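Endo-beta-mannanase (Rhizomucor miehei, PDB 4QP0) probably hydrolyses internal beta-1,4-mannosidic linkages of mannans, galactomannans and glucomannans as a secreted glycoside hydrolase of family 5. Local coordinates at residues A304-P307 with V308-G311; N343-A346 with T347-T350. All blocks are in the same frame, centred on the assembly; numbering follows the deposited sequence.

Two helices of the TIM barrel show how an i-to-i+4 pattern changes with position in an element. Interaction 1 lies in the middle of helix 299-315, part of a beta-alpha-beta unit, whereas interaction 2 opens helix 345-358, the last of the chain. Both are partly buried and their centres are 11 Å apart. Aromatic and CH-pi contacts dominate residues 304-311; residues 343-350 rely on an isoleucine-valine aliphatic contact, a forked backbone acceptor and a bridging water. The two helices meet directly: NE2 of Gln-310 lies 3.1 Å from O of Thr-348, a probable hydrogen bond, and the Tyr-306 ring packs beside that same oxygen.

Interaction 1: residues A304-P307 with V308-G311; sequences AQYP and VWQG
Gln-305 and Trp-309, one helical turn apart, carry much of this contact within helix 299-315, which links strands 289-294 and 320-323 in a beta-alpha-beta unit of the TIM barrel. At the start of the segment, the carbonyl oxygen of Ala-304 meets a methyl of Val-308, CG2, at 3.5 Å. The next residue works through both backbone and side chain. O of Gln-305 accepts N-H of Trp-309 at 2.8 Å, nearly straight, and also lies over one face of the indole. CB of Gln-305 sits over the five-membered ring of Trp-309, 4.2 Å from its centroid, in a CH-pi contact. Beyond CB the chain bends at chi2 (-65°), which carries the amide away from the indole and alongside Val-308, with NE2 near CG2.

Tyr-306 is buried. CE2 of Tyr-306 touches CZ3 of Trp-309 at 4.0 Å, the two ring planes inclined by 31° in an oblique pairing. The phenol OH bonds to the backbone N of Leu-296, while the ring meets Tyr-294 edge-to-face. The carbonyl O of Tyr-306 receives N-H of Gln-310 at 2.7 Å, and CB and CG of that glutamine lie against the same oxygen. From there the glutamine chain runs extended (chi2 169°), taking NE2 to the hydroxyl of Tyr-294.

Pro-307 has no N-H to give, so the helix is kinked where its nitrogen makes no bond to the preceding turn. Its carbonyl still serves the following turn: N of Gly-311 donates to O of Pro-307 at 3.0 Å, approaching from above the carbonyl plane.

Interaction 2: residues N343-A346 with T347-T350; sequences NDIA and TTVT
Ile-345 meets Val-349 one turn later at the start of helix 345-358, a worked case of how a helix's first turn can widen. From CB, CG1 extends anti to the backbone N (chi1 -164°). CG1 of Ile-345 passes 4.2 Å from CB of Val-349. The torsion at chi2 then brings CD1 of Ile-345 back to Val-349, where it lies 3.7 Å from both CB and CG2 of that valine.

O of Ile-345 is gripped twice, by N of Val-349 at 2.9 Å and by N of Thr-350 at 2.8 Å; the second bond, to the fifth residue along, marks a pi-type turn. One residue earlier, O of Asp-344 accepts N-H of Thr-348 at 3.2 Å. Asp-344 occupies the N-cap position without a side-chain capping bond. Instead, a water donates to its OD1 and accepts from OG1 of Thr-348, joining the two side chains.

Around this turn, Val-303 of helix 299-315 packs against Asp-344 and Thr-348. Ile-338, in a loop, touches both Ile-345 and Val-349, and Leu-47 of helix 34-47 meets Ile-345 and Thr-350, placing the turn between helices 299-315 and 34-47.

Interaction 1: residues A304-P307 with V308-G311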
loop_
_atom_site.group_PDB
_atom_site.type_symbol
_atom_site.label_atom_id
_atom_site.label_comp_id
_atom_site.label_asym_id
_atom_site.label_seq_id
_atom_site.Cartn_x
_atom_site.Cartn_y
_atom_site.Cartn_z
ATOM N N ALA A 304 5.613 21.941 9.352
ATOM C CA ALA A 304 5.352 21.966 10.792
ATOM C C ALA A 304 5.435 20.595 11.451
ATOM O O ALA A 304 6.069 20.445 12.499
ATOM C CB ALA A 304 3.986 22.581 11.068
ATOM N N GLN A 305 4.791 19.598 10.842
ATOM C CA GLN A 305 4.574 18.312 11.522
ATOM C C GLN A 305 5.394 17.117 11.010
ATOM O O GLN A 305 5.705 16.208 11.779
ATOM C CB GLN A 305 3.080 17.972 11.578
ATOM C CG GLN A 305 2.201 19.047 12.222
ATOM C CD GLN A 305 2.480 19.288 13.705
ATOM O OE1 GLN A 305 2.087 20.321 14.251
ATOM N NE2 GLN A 305 3.148 18.344 14.364
ATOM N N TYR A 306 5.749 17.119 9.730
ATOM C CA TYR A 306 6.619 16.077 9.177
ATOM C C TYR A 306 7.922 15.881 9.983
ATOM O O TYR A 306 8.232 14.749 10.354
ATOM C CB TYR A 306 6.902 16.324 7.687
ATOM C CG TYR A 306 5.784 15.928 6.741
ATOM C CD1 TYR A 306 6.049 15.649 5.399
ATOM C CD2 TYR A 306 4.466 15.804 7.184
ATOM C CE1 TYR A 306 5.032 15.278 4.528
ATOM C CE2 TYR A 306 3.453 15.436 6.319
ATOM C CZ TYR A 306 3.741 15.173 4.996
ATOM O OH TYR A 306 2.721 14.811 4.138
ATOM N N PRO A 307 8.676 16.969 10.284
ATOM C CA PRO A 307 9.884 16.759 11.097
ATOM C C PRO A 307 9.585 16.124 12.452
ATOM O O PRO A 307 10.376 15.310 12.946
ATOM C CB PRO A 307 10.446 18.175 11.278
ATOM C CG PRO A 307 9.959 18.917 10.086
ATOM C CD PRO A 307 8.586 18.363 9.809
ATOM N N VAL A 308 8.443 16.485 13.033
ATOM C CA VAL A 308 8.013 15.922 14.305
ATOM C C VAL A 308 7.729 14.432 14.143
ATOM O O VAL A 308 8.263 13.615 14.900
ATOM C CB VAL A 308 6.772 16.658 14.874
ATOM C CG1 VAL A 308 6.394 16.115 16.247
ATOM C CG2 VAL A 308 7.033 18.160 14.956
ATOM N N TRP A 309 6.910 14.090 13.146
ATOM C CA TRP A 309 6.502 12.706 12.893
ATOM C C TRP A 309 7.670 11.841 12.527
ATOM O O TRP A 309 7.744 10.679 12.929
ATOM C CB TRP A 309 5.491 12.622 11.755
ATOM C CG TRP A 309 4.153 13.285 11.986
ATOM C CD1 TRP A 309 3.673 13.897 13.144
ATOM C CD2 TRP A 309 3.048 13.378 11.026
ATOM N NE1 TRP A 309 2.393 14.362 12.959
ATOM C CE2 TRP A 309 1.963 14.083 11.711
ATOM C CE3 TRP A 309 2.860 12.965 9.706
ATOM C CZ2 TRP A 309 0.757 14.354 11.084
ATOM C CZ3 TRP A 309 1.642 13.245 9.087
ATOM C CH2 TRP A 309 0.615 13.912 9.763
ATOM N N GLN A 310 8.576 12.403 11.731
ATOM C CA GLN A 310 9.729 11.670 11.242
ATOM C C GLN A 310 10.731 11.402 12.375
ATOM O O GLN A 310 11.246 10.284 12.502
ATOM C CB GLN A 310 10.349 12.405 10.042
ATOM C CG GLN A 310 9.503 12.262 8.772
ATOM C CD GLN A 310 9.919 13.180 7.628
ATOM O OE1 GLN A 310 10.815 14.017 7.766
ATOM N NE2 GLN A 310 9.252 13.029 6.488
ATOM N N GLY A 311 10.972 12.419 13.208
ATOM C CA GLY A 311 11.742 12.273 14.443
ATOM C C GLY A 311 11.190 11.230 15.399
ATOM O O GLY A 311 11.949 10.551 16.085
#

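Interaction 2: residues N343-A346 with T347-T350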
loop_
_atom_site.group_PDB
_atom_site.type_symbol
_atom_site.label_atom_id
_atom_site.label_comp_id
_atom_site.label_asym_id
_atom_site.label_seq_id
_atom_site.Cartn_x
_atom_site.Cartn_y
_atom_site.Cartn_z
ATOM N N ASN A 343 11.478 23.704 -2.822
ATOM C CA ASN A 343 12.609 24.328 -2.135
ATOM C C ASN A 343 12.847 23.754 -0.741
ATOM O O ASN A 343 13.993 23.558 -0.329
ATOM C CB ASN A 343 12.407 25.839 -2.031
ATOM C CG ASN A 343 12.233 26.499 -3.381
ATOM O OD1 ASN A 343 11.464 27.452 -3.520
ATOM N ND2 ASN A 343 12.950 26.000 -4.386
ATOM N N ASP A 344 11.759 23.490 -0.024
ATOM C CA ASP A 344 11.823 22.950 1.336
ATOM C C ASP A 344 11.754 21.414 1.365
ATOM O O ASP A 344 11.238 20.817 2.318
ATOM C CB ASP A 344 10.719 23.567 2.211
ATOM C CG ASP A 344 9.329 23.465 1.581
ATOM O OD1 ASP A 344 9.178 22.791 0.538
ATOM O OD2 ASP A 344 8.385 24.073 2.135
ATOM N N ILE A 345 12.294 20.792 0.319
ATOM C CA ILE A 345 12.332 19.336 0.182
ATOM C C ILE A 345 13.198 18.642 1.245
ATOM O O ILE A 345 12.901 17.524 1.666
ATOM C CB ILE A 345 12.753 18.936 -1.257
ATOM C CG1 ILE A 345 12.418 17.468 -1.539
ATOM C CG2 ILE A 345 14.217 19.293 -1.539
ATOM C CD1 ILE A 345 10.949 17.146 -1.377
ATOM N N ALA A 346 14.258 19.318 1.682
ATOM C CA ALA A 346 15.148 18.788 2.702
ATOM C C ALA A 346 14.418 18.515 4.007
ATOM O O ALA A 346 14.608 17.468 4.623
ATOM C CB ALA A 346 16.318 19.737 2.934
ATOM N N THR A 347 13.586 19.460 4.431
ATOM C CA THR A 347 12.927 19.338 5.724
ATOM C C THR A 347 11.585 18.588 5.674
ATOM O O THR A 347 11.098 18.139 6.707
ATOM C CB THR A 347 12.819 20.690 6.468
ATOM O OG1 THR A 347 12.109 21.633 5.667
ATOM C CG2 THR A 347 14.212 21.232 6.774
ATOM N N THR A 348 11.010 18.439 4.484
ATOM C CA THR A 348 9.799 17.626 4.315
ATOM C C THR A 348 10.124 16.156 4.024
ATOM O O THR A 348 9.371 15.254 4.405
ATOM C CB THR A 348 8.876 18.168 3.195
ATOM O OG1 THR A 348 9.612 18.307 1.976
ATOM C CG2 THR A 348 8.298 19.517 3.566
ATOM N N VAL A 349 11.247 15.915 3.347
ATOM C CA VAL A 349 11.523 14.594 2.776
ATOM C C VAL A 349 12.974 14.159 2.946
ATOM O O VAL A 349 13.239 13.031 3.368
ATOM C CB VAL A 349 11.173 14.560 1.271
ATOM C CG1 VAL A 349 11.675 13.275 0.628
ATOM C CG2 VAL A 349 9.673 14.714 1.048
ATOM N N THR A 350 13.900 15.063 2.621
ATOM C CA THR A 350 15.311 14.712 2.428
ATOM C C THR A 350 16.076 14.388 3.712
ATOM O O THR A 350 16.721 13.334 3.797
ATOM C CB THR A 350 16.039 15.760 1.542
ATOM O OG1 THR A 350 15.966 15.334 0.180
ATOM C CG2 THR A 350 17.510 15.944 1.920
HETATM O O HOH W 1 8.085 20.043 0.007
#